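Local coordinates for dual specificity protein phosphatase 12 (Homo sapiens, PDB 4KI9) that removes phosphate from phosphotyrosine and from phosphoserine or phosphothreonine in proteins, the chain here being its catalytic domain, at residues G26-L31 with D48-F53. The protein carries 2 engineered substitutions. Sequence-based numbering, arbitrary orientation.
Sequences GITAVL and DLWRLF
Strand pairing at one margin of the central sheet of the phosphatase domain joins Ala29, Val30 and Leu31 in parallel to Trp50, Arg51 and Leu52, the strand axes only 10° apart. Trp50 N donates to Thr28 O (2.9 Å), Val30 N to Trp50 O (2.9 Å) and Leu52 N to Val30 O (3.1 Å). Thr28 O also meets the indole at its edge, in the ring plane, with CE3 of Trp50 3.4 Å away; Arg83 makes a cation-pi contact with the same ring. On the face bearing Val30 and Arg51 the two side chains run side by side, CG1 of Val30 lying 4.1 Å obliquely from NH1 of Arg51. A water lying in the guanidinium plane accepts from that NH1 and donates to Val30 O (3.0 Å), which thus receives two bonds. In this mixed sheet strand 50-55 is outermost, while strand 27-34 also pairs with strand 84-88, which leads to the phosphate-binding loop. Beneath helix 68-80, Leu31 and Leu52 point the same way, both with CG anti to the backbone N (chi1 -167° and 171°), and CD1 of Leu31 touches CD2 of Leu52 at 4.0 Å. An alanine in place of Leu31 would probably leave a gap beside CD2 of Leu52 and let that branch turn more freely. Phe74 of the helix packs on both Ala29 and Leu52.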
# COMPACT_ATOMS: atom_id res chain seq x y z
N GLY A 26 -18.70 4.94 0.65
CA GLY A 26 -18.65 5.55 -0.67
C GLY A 26 -17.35 5.25 -1.38
O GLY A 26 -16.83 6.08 -2.12
N ILE A 27 -16.81 4.06 -1.15
CA ILE A 27 -15.54 3.68 -1.79
C ILE A 27 -15.75 3.32 -3.26
O ILE A 27 -16.57 2.47 -3.58
CB ILE A 27 -14.86 2.55 -1.02
CG1 ILE A 27 -14.32 3.10 0.31
CG2 ILE A 27 -13.72 1.92 -1.84
CD1 ILE A 27 -13.90 2.05 1.26
N THR A 28 -15.02 3.98 -4.15
CA THR A 28 -15.15 3.70 -5.58
C THR A 28 -13.80 3.44 -6.23
O THR A 28 -13.70 3.36 -7.45
CB THR A 28 -15.86 4.82 -6.34
OG1 THR A 28 -15.14 6.05 -6.18
CG2 THR A 28 -17.30 4.98 -5.85
N ALA A 29 -12.76 3.31 -5.41
CA ALA A 29 -11.43 2.94 -5.89
C ALA A 29 -10.83 1.91 -4.96
O ALA A 29 -10.76 2.11 -3.75
CB ALA A 29 -10.53 4.17 -6.01
N VAL A 30 -10.41 0.77 -5.52
CA VAL A 30 -9.92 -0.32 -4.69
C VAL A 30 -8.58 -0.81 -5.19
O VAL A 30 -8.45 -1.22 -6.34
CB VAL A 30 -10.92 -1.49 -4.63
CG1 VAL A 30 -10.32 -2.66 -3.84
CG2 VAL A 30 -12.25 -1.05 -4.02
N LEU A 31 -7.58 -0.74 -4.32
CA LEU A 31 -6.27 -1.28 -4.64
C LEU A 31 -6.14 -2.60 -3.90
O LEU A 31 -6.12 -2.64 -2.67
CB LEU A 31 -5.15 -0.33 -4.20
CG LEU A 31 -3.74 -0.62 -4.75
CD1 LEU A 31 -2.88 0.62 -4.57
CD2 LEU A 31 -3.06 -1.80 -4.06
N ASP A 48 -19.52 3.59 -11.03
CA ASP A 48 -18.27 3.30 -11.73
C ASP A 48 -17.20 2.99 -10.68
O ASP A 48 -17.08 3.71 -9.69
CB ASP A 48 -17.78 4.51 -12.52
CG ASP A 48 -18.67 4.86 -13.68
OD1 ASP A 48 -19.50 4.03 -14.09
OD2 ASP A 48 -18.51 5.98 -14.20
N LEU A 49 -16.41 1.94 -10.90
CA LEU A 49 -15.39 1.53 -9.93
C LEU A 49 -14.01 1.43 -10.57
O LEU A 49 -13.87 0.78 -11.61
CB LEU A 49 -15.76 0.15 -9.38
CG LEU A 49 -16.41 -0.00 -8.01
CD1 LEU A 49 -17.41 1.11 -7.73
CD2 LEU A 49 -17.08 -1.37 -7.92
N TRP A 50 -13.01 2.06 -9.96
CA TRP A 50 -11.62 1.95 -10.42
C TRP A 50 -10.86 0.95 -9.55
O TRP A 50 -11.03 0.94 -8.33
CB TRP A 50 -10.92 3.30 -10.32
CG TRP A 50 -11.36 4.33 -11.31
CD1 TRP A 50 -10.72 4.68 -12.46
CD2 TRP A 50 -12.53 5.15 -11.22
NE1 TRP A 50 -11.44 5.68 -13.11
CE2 TRP A 50 -12.55 5.98 -12.37
CE3 TRP A 50 -13.58 5.26 -10.30
CZ2 TRP A 50 -13.56 6.90 -12.61
CZ3 TRP A 50 -14.58 6.19 -10.53
CH2 TRP A 50 -14.57 6.99 -11.68
N ARG A 51 -10.01 0.13 -10.16
CA ARG A 51 -9.22 -0.83 -9.42
C ARG A 51 -7.78 -0.84 -9.88
O ARG A 51 -7.48 -0.52 -11.04
CB ARG A 51 -9.79 -2.25 -9.59
CG ARG A 51 -11.16 -2.50 -8.93
CD ARG A 51 -11.67 -3.91 -9.27
NE ARG A 51 -12.97 -4.22 -8.68
CZ ARG A 51 -13.13 -4.77 -7.48
NH1 ARG A 51 -12.07 -5.05 -6.73
NH2 ARG A 51 -14.35 -5.04 -7.02
N LEU A 52 -6.89 -1.19 -8.97
CA LEU A 52 -5.51 -1.53 -9.32
C LEU A 52 -5.16 -2.82 -8.58
O LEU A 52 -5.29 -2.91 -7.34
CB LEU A 52 -4.54 -0.41 -8.92
CG LEU A 52 -3.07 -0.79 -9.05
CD1 LEU A 52 -2.69 -1.08 -10.49
CD2 LEU A 52 -2.17 0.28 -8.46
N PHE A 53 -4.74 -3.82 -9.33
CA PHE A 53 -4.28 -5.06 -8.72
C PHE A 53 -2.75 -5.15 -8.73
O PHE A 53 -2.13 -5.04 -9.77
CB PHE A 53 -4.91 -6.25 -9.45
CG PHE A 53 -4.35 -7.58 -9.02
CD1 PHE A 53 -3.81 -8.46 -9.94
CD2 PHE A 53 -4.37 -7.96 -7.68
CE1 PHE A 53 -3.28 -9.68 -9.54
CE2 PHE A 53 -3.85 -9.17 -7.27
CZ PHE A 53 -3.30 -10.04 -8.21
O HOH W 1 -9.05 -4.14 -6.79